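Local coordinates for protein putative isomerase YbhH (Escherichia coli, PDB 6OTV) that probably acts as an isomerase of the PrpF family, a branch of the diaminopimelate epimerase-like enzymes, at residues A[229-234]-A[269-274]; A[200-205]-A[293-298]; A[48-53]-A[345-350]. All coordinates share one frame; numbering follows the deposited sequence.

From the N terminus, the chain first enters 48-53, whose partner is its very end, 345-350; interaction 3 therefore closes a loop of 291 residues, in which the other two lie. Inside it, 200-205 opens the loop that interaction 2 closes at 293-298, and within that loop interaction 1 joins 229-234 to 269-274. The three are nested without crossing. Interactions 1 and 2 share one lobe, with I230 CG2 packed 4.1 Å from I201 CD1: interaction 1 ties helix 221-237 to the loop after strand 263-267, interaction 2 ties strand 197-202 to the loop after helix 279-290. Interaction 3 lies in the other lobe, its centre about 45 Å from that of interaction 2, where both chain ends meet.

Interaction 1. Residues A[229-234]-A[269-274]; sequences SIRLQA and MPHSCH
R231 reaches out from helix 221-237 to lay its side chain over P270, in the loop that follows strand 263-267, and brings the end of its guanidinium up to H271. The tight part is the apolar shaft against the proline: R231 CD lies 3.4 Å from P270 CB. The chain runs extended from the helix and then turns about the CG-CD bond (chi3 78°), which brings the guanidinium over the pyrrolidine, one of its faces meeting P270 with R231 NH1 3.8 Å from P270 CG. P270 follows a cis peptide bond in a small loop drawn together by M269 N bonding to S272 O at 2.9 Å. P251 of strand 250-255 touches both R231 and P270, so that strand backs the pair as well.

The polar end of R231 is satisfied by its own neighbourhood. NH2 donates to the carbonyl O of V243, NH1 more weakly to that of M246, and NE forms a salt bridge with E228 one turn back on the helix. These bonds would fix the rotation of the guanidinium and leave its face to the proline.

Toward solvent the fit is looser. H271 is exposed and offers CE1 at 3.9 Å from R231 NH2, with its ring almost perpendicular to the guanidinium (86°), so the two do not stack. Its ND1 makes a weak hydrogen bond to E228 OE2, the same oxygen that binds R231 NE; the carboxylate thus links both sides of the contact and probably tempers the arginine's charge. The packing joins helix 221-237 to the loop between strand 263-267 and helix 279-290, within one lobe of the two-lobed diaminopimelate epimerase-like fold.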
# COMPACT_ATOMS: atom_id res chain seq x y z
N SER A 229 -17.58 33.06 -0.09
CA SER A 229 -16.59 33.91 -0.74
C SER A 229 -15.18 33.37 -0.54
O SER A 229 -14.36 33.40 -1.47
CB SER A 229 -16.69 35.34 -0.19
OG SER A 229 -15.60 36.13 -0.63
N ILE A 230 -14.89 32.85 0.65
CA ILE A 230 -13.56 32.30 0.91
C ILE A 230 -13.42 30.92 0.29
O ILE A 230 -12.32 30.56 -0.17
CB ILE A 230 -13.30 32.27 2.43
CG1 ILE A 230 -13.57 33.64 3.04
CG2 ILE A 230 -11.87 31.84 2.71
CD1 ILE A 230 -13.44 33.68 4.55
N ARG A 231 -14.50 30.13 0.24
CA ARG A 231 -14.39 28.77 -0.29
C ARG A 231 -14.16 28.78 -1.80
O ARG A 231 -13.28 28.07 -2.30
CB ARG A 231 -15.64 27.97 0.05
CG ARG A 231 -15.53 26.51 -0.37
CD ARG A 231 -16.80 25.74 -0.12
NE ARG A 231 -17.83 26.01 -1.12
CZ ARG A 231 -17.97 25.30 -2.24
NH1 ARG A 231 -17.16 24.28 -2.50
NH2 ARG A 231 -18.93 25.61 -3.10
N LEU A 232 -14.96 29.55 -2.53
CA LEU A 232 -14.75 29.67 -3.97
C LEU A 232 -13.35 30.19 -4.27
O LEU A 232 -12.70 29.73 -5.21
CB LEU A 232 -15.81 30.60 -4.58
CG LEU A 232 -17.28 30.28 -4.32
CD1 LEU A 232 -18.18 31.37 -4.88
CD2 LEU A 232 -17.66 28.93 -4.91
N GLN A 233 -12.87 31.14 -3.47
CA GLN A 233 -11.53 31.68 -3.67
C GLN A 233 -10.47 30.65 -3.31
O GLN A 233 -9.43 30.56 -3.99
CB GLN A 233 -11.36 32.95 -2.84
CG GLN A 233 -10.70 34.11 -3.58
CD GLN A 233 -10.76 35.41 -2.79
OE1 GLN A 233 -11.73 35.67 -2.07
NE2 GLN A 233 -9.73 36.23 -2.93
N ALA A 234 -10.70 29.86 -2.26
CA ALA A 234 -9.71 28.87 -1.85
C ALA A 234 -9.64 27.70 -2.83
O ALA A 234 -8.56 27.17 -3.09
CB ALA A 234 -10.03 28.36 -0.44
N MET A 269 -20.42 21.42 4.85
CA MET A 269 -20.45 20.29 3.93
C MET A 269 -20.87 20.59 2.49
O MET A 269 -21.56 19.76 1.88
CB MET A 269 -21.41 19.23 4.48
CG MET A 269 -21.24 18.91 5.95
SD MET A 269 -22.59 17.89 6.58
CE MET A 269 -23.98 19.01 6.42
N PRO A 270 -20.48 21.72 1.87
CA PRO A 270 -19.76 22.94 2.28
C PRO A 270 -20.70 24.07 2.66
O PRO A 270 -20.25 25.11 3.14
CB PRO A 270 -18.95 23.30 1.02
CG PRO A 270 -19.32 22.27 -0.03
CD PRO A 270 -20.60 21.67 0.41
N HIS A 271 -22.00 23.87 2.45
CA HIS A 271 -22.99 24.92 2.68
C HIS A 271 -23.59 24.84 4.08
O HIS A 271 -23.68 25.86 4.77
CB HIS A 271 -24.09 24.84 1.62
CG HIS A 271 -23.58 24.72 0.22
ND1 HIS A 271 -22.79 25.68 -0.37
CD2 HIS A 271 -23.76 23.76 -0.72
CE1 HIS A 271 -22.50 25.32 -1.61
NE2 HIS A 271 -23.08 24.16 -1.84
N SER A 272 -24.00 23.65 4.51
CA SER A 272 -24.62 23.46 5.81
C SER A 272 -23.58 23.00 6.83
O SER A 272 -22.53 22.45 6.49
CB SER A 272 -25.76 22.44 5.73
OG SER A 272 -26.82 22.92 4.94
N CYS A 273 -23.90 23.21 8.11
CA CYS A 273 -23.01 22.85 9.20
C CYS A 273 -23.28 21.41 9.62
O CYS A 273 -24.41 21.05 9.95
CB CYS A 273 -23.19 23.80 10.38
SG CYS A 273 -22.04 23.50 11.75
N HIS A 274 -22.23 20.59 9.59
CA HIS A 274 -22.32 19.20 10.04
C HIS A 274 -22.72 19.16 11.51
O HIS A 274 -22.20 19.92 12.33
CB HIS A 274 -20.97 18.50 9.82
CG HIS A 274 -21.05 17.01 9.74
ND1 HIS A 274 -21.61 16.23 10.73
CD2 HIS A 274 -20.59 16.14 8.80
CE1 HIS A 274 -21.52 14.95 10.39
NE2 HIS A 274 -20.90 14.88 9.23

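Interaction 2. Residues A[200-205]-A[293-298]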
# COMPACT_ATOMS: atom_id res chain seq x y z
N ILE A 200 -9.28 25.97 6.37
CA ILE A 200 -9.42 26.15 7.80
C ILE A 200 -9.50 27.64 8.10
O ILE A 200 -8.57 28.39 7.79
CB ILE A 200 -8.25 25.49 8.55
CG1 ILE A 200 -8.28 23.98 8.30
CG2 ILE A 200 -8.31 25.81 10.04
CD1 ILE A 200 -7.04 23.27 8.75
N ILE A 201 -10.62 28.06 8.68
CA ILE A 201 -10.93 29.47 8.90
C ILE A 201 -11.16 29.67 10.39
O ILE A 201 -11.99 28.98 10.98
CB ILE A 201 -12.16 29.93 8.11
CG1 ILE A 201 -12.04 29.51 6.64
CG2 ILE A 201 -12.34 31.44 8.24
CD1 ILE A 201 -13.32 29.65 5.86
N PRO A 202 -10.47 30.61 11.04
CA PRO A 202 -10.79 30.93 12.44
C PRO A 202 -12.18 31.54 12.55
O PRO A 202 -12.52 32.49 11.84
CB PRO A 202 -9.70 31.93 12.84
CG PRO A 202 -8.59 31.71 11.86
CD PRO A 202 -9.26 31.31 10.58
N ALA A 203 -12.99 30.98 13.46
CA ALA A 203 -14.37 31.44 13.61
C ALA A 203 -14.43 32.91 14.01
O ALA A 203 -15.31 33.65 13.55
CB ALA A 203 -15.10 30.57 14.63
N GLU A 204 -13.50 33.36 14.86
CA GLU A 204 -13.55 34.73 15.36
C GLU A 204 -13.33 35.75 14.25
O GLU A 204 -13.84 36.87 14.34
CB GLU A 204 -12.52 34.92 16.47
CG GLU A 204 -12.86 34.17 17.75
CD GLU A 204 -11.83 34.39 18.85
OE1 GLU A 204 -10.99 35.29 18.70
OE2 GLU A 204 -11.87 33.64 19.85
N TYR A 205 -12.59 35.39 13.20
CA TYR A 205 -12.39 36.34 12.11
C TYR A 205 -13.64 36.55 11.27
O TYR A 205 -13.69 37.50 10.49
CB TYR A 205 -11.24 35.87 11.22
CG TYR A 205 -9.90 36.42 11.66
CD1 TYR A 205 -9.07 35.70 12.52
CD2 TYR A 205 -9.46 37.67 11.22
CE1 TYR A 205 -7.85 36.21 12.92
CE2 TYR A 205 -8.24 38.18 11.62
CZ TYR A 205 -7.44 37.45 12.47
OH TYR A 205 -6.22 37.96 12.86
N GLY A 293 3.38 26.08 10.88
CA GLY A 293 3.10 27.19 10.00
C GLY A 293 1.65 27.37 9.60
O GLY A 293 1.34 28.33 8.88
N THR A 294 0.76 26.48 10.02
CA THR A 294 -0.65 26.63 9.67
C THR A 294 -1.32 27.67 10.55
O THR A 294 -0.81 28.06 11.61
CB THR A 294 -1.38 25.29 9.80
OG1 THR A 294 -1.27 24.81 11.14
CG2 THR A 294 -0.79 24.26 8.84
N VAL A 295 -2.49 28.13 10.10
CA VAL A 295 -3.25 29.11 10.87
C VAL A 295 -3.72 28.53 12.20
O VAL A 295 -4.06 29.28 13.12
CB VAL A 295 -4.43 29.64 10.04
CG1 VAL A 295 -5.55 28.60 9.97
CG2 VAL A 295 -4.94 30.95 10.61
N THR A 296 -3.75 27.19 12.31
CA THR A 296 -4.16 26.56 13.56
C THR A 296 -3.20 26.91 14.70
O THR A 296 -3.62 26.99 15.86
CB THR A 296 -4.25 25.05 13.37
OG1 THR A 296 -5.10 24.76 12.25
CG2 THR A 296 -4.83 24.38 14.60
N ARG A 297 -1.92 27.13 14.39
CA ARG A 297 -0.95 27.48 15.42
C ARG A 297 -1.22 28.84 16.03
O ARG A 297 -0.71 29.13 17.12
CB ARG A 297 0.46 27.44 14.83
CG ARG A 297 0.86 26.10 14.23
CD ARG A 297 1.14 25.07 15.31
NE ARG A 297 1.96 23.98 14.81
CZ ARG A 297 2.54 23.06 15.58
NH1 ARG A 297 2.38 23.11 16.90
NH2 ARG A 297 3.27 22.10 15.04
N GLN A 298 -1.99 29.70 15.36
CA GLN A 298 -2.37 31.00 15.90
C GLN A 298 -3.67 30.97 16.68
O GLN A 298 -4.09 32.01 17.20
CB GLN A 298 -2.50 32.03 14.76
CG GLN A 298 -1.35 32.06 13.79
CD GLN A 298 -1.58 33.04 12.65
OE1 GLN A 298 -2.61 33.72 12.61
NE2 GLN A 298 -0.63 33.13 11.73
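The end of strand 197-202 meets a single 3-10 turn, residues 295-298, with the CA atoms of I200 and V295 7.5 Å apart. In this lobe of the diaminopimelate epimerase-like fold, the turn belongs to the connection between helix 279-290 and strand 306-312, and it lies against the strand's side chains. Hydrogen bonds from R297 N to T294 O and from Q298 N to V295 O, both 3.1 Å, shape the turn, while V295 N is held by T190 OG1 of the neighbouring strand 187-193.

V295 does most of the touching. Its two methyl groups straddle the strand's alternate residues: CG2 reaches P202 CG at 3.9 Å, and CG1 lies the same distance from I200 CG2. V295 CG1 also sits against the backbone, 3.7 Å from I200 O. The valine takes chi1 75°, which sets CG1 between its own backbone N and carbonyl carbon and directs the two methyls at different residues. I201, between these two contacts, turns away and packs on V187 and V189 instead. I200 and V295 lie alongside, pointing in opposite senses, without polar bonding, and all four touching residues are buried.

T296 adds its hydroxyl oxygen, which lies against I200. That hydroxyl is engaged with S288 OG of helix 279-290, and T296 OG1 still lies 4.0 Å from I200 CG2.

Interaction 3. Residues A[48-53]-A[345-350]; sequences DGIGGG and GEVYLP
I50 and V347 meet through one methyl each where a glycine-rich loop passes the C-terminal strand, in the lobe of this diaminopimelate epimerase-like fold that holds both chain ends. The loop 48-53 lies between helix 28-39 and strand 59-65, and 346-348 is a short strand antiparallel to strand 3-11. The touching parts run nearly antiparallel to each other, their end-to-end directions 163° apart, but their backbones stay well separated, with the CA atoms of I50 and V347 8.3 Å apart.

Backbone bonding serves each segment separately. V347 pairs with I4 and L349 with K2, so the last residues run along strand 3-11 and the K2 just before it, while G345, at a corner of the chain, takes backbone angles that suit glycine. On the other side, I50 and G51 bond to I38 and M39 at the end of helix 28-39, and E46 OE1 accepts the N-H of G53. Helix 28-39 is shared by both segments: I50 touches I38 and M39, and L349 rests on A37 and I38.

Apolar packing joins the two. The isoleucine has chi1 69°, which swings CG1 in between its backbone N and carbonyl carbon and leaves CG2 as the methyl that faces the valine. I50 CG2 lies 4.2 Å from V347 CG2. The two side chains cross at an angle, and each also has a neighbour in strand 3-11, I50 touching M8 and V347 touching C6.

A polar group meeting an apolar ring makes up the rim. D48, exposed, brings its carboxylate beside the ring of P350, the last residue of the chain; this is van der Waals contact alone, and loose, as is the whole surface contact. D48 OD2 lies 4.3 Å from P350 CB.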
# COMPACT_ATOMS: atom_id res chain seq x y z
N ASP A 48 -40.89 1.25 4.66
CA ASP A 48 -40.95 0.03 3.85
C ASP A 48 -39.57 -0.55 3.57
O ASP A 48 -39.41 -1.31 2.61
CB ASP A 48 -41.69 0.30 2.54
CG ASP A 48 -42.46 -0.91 2.04
OD1 ASP A 48 -42.68 -1.85 2.84
OD2 ASP A 48 -42.84 -0.94 0.85
N GLY A 49 -38.57 -0.20 4.38
CA GLY A 49 -37.25 -0.77 4.24
C GLY A 49 -36.57 -0.98 5.58
O GLY A 49 -37.23 -0.91 6.62
N ILE A 50 -35.26 -1.25 5.58
CA ILE A 50 -34.55 -1.46 6.84
C ILE A 50 -33.89 -0.19 7.36
O ILE A 50 -33.34 -0.20 8.47
CB ILE A 50 -33.46 -2.55 6.72
CG1 ILE A 50 -32.31 -2.06 5.83
CG2 ILE A 50 -34.05 -3.83 6.18
CD1 ILE A 50 -31.14 -3.01 5.80
N GLY A 51 -33.92 0.90 6.59
CA GLY A 51 -33.32 2.13 7.05
C GLY A 51 -34.07 2.73 8.23
O GLY A 51 -35.24 2.43 8.48
N GLY A 52 -33.38 3.59 8.96
CA GLY A 52 -33.96 4.23 10.12
C GLY A 52 -34.58 5.59 9.87
O GLY A 52 -34.95 6.26 10.84
N GLY A 53 -34.71 6.02 8.62
CA GLY A 53 -35.29 7.31 8.32
C GLY A 53 -34.39 8.50 8.58
O GLY A 53 -34.87 9.64 8.57
N GLY A 345 -29.09 -12.03 7.45
CA GLY A 345 -30.13 -12.81 6.82
C GLY A 345 -30.49 -12.38 5.41
O GLY A 345 -29.60 -12.12 4.59
N GLU A 346 -31.78 -12.28 5.13
CA GLU A 346 -32.28 -12.00 3.79
C GLU A 346 -33.21 -10.80 3.82
O GLU A 346 -34.09 -10.72 4.68
CB GLU A 346 -33.01 -13.22 3.22
CG GLU A 346 -33.20 -13.21 1.71
CD GLU A 346 -31.95 -13.66 0.97
OE1 GLU A 346 -31.00 -14.14 1.62
OE2 GLU A 346 -31.93 -13.53 -0.27
N VAL A 347 -33.01 -9.86 2.90
CA VAL A 347 -33.87 -8.70 2.75
C VAL A 347 -34.70 -8.87 1.48
O VAL A 347 -34.17 -9.28 0.44
CB VAL A 347 -33.06 -7.38 2.71
CG1 VAL A 347 -33.94 -6.22 2.26
CG2 VAL A 347 -32.47 -7.09 4.08
N TYR A 348 -35.99 -8.57 1.58
CA TYR A 348 -36.93 -8.76 0.48
C TYR A 348 -37.31 -7.41 -0.11
O TYR A 348 -37.54 -6.44 0.62
CB TYR A 348 -38.18 -9.51 0.96
CG TYR A 348 -37.85 -10.87 1.52
CD1 TYR A 348 -37.88 -12.01 0.72
CD2 TYR A 348 -37.47 -11.02 2.85
CE1 TYR A 348 -37.57 -13.25 1.23
CE2 TYR A 348 -37.15 -12.27 3.37
CZ TYR A 348 -37.20 -13.38 2.55
OH TYR A 348 -36.89 -14.62 3.06
N LEU A 349 -37.37 -7.35 -1.44
CA LEU A 349 -37.62 -6.13 -2.18
C LEU A 349 -39.06 -6.08 -2.68
O LEU A 349 -39.57 -7.08 -3.20
CB LEU A 349 -36.67 -6.03 -3.37
CG LEU A 349 -35.21 -6.35 -3.03
CD1 LEU A 349 -34.35 -6.41 -4.29
CD2 LEU A 349 -34.65 -5.33 -2.03
N PRO A 350 -39.75 -4.93 -2.55
CA PRO A 350 -41.15 -4.79 -2.98
C PRO A 350 -41.32 -4.90 -4.49
O PRO A 350 -40.33 -4.77 -5.21
CB PRO A 350 -41.53 -3.39 -2.49
CG PRO A 350 -40.24 -2.67 -2.32
CD PRO A 350 -39.23 -3.70 -1.92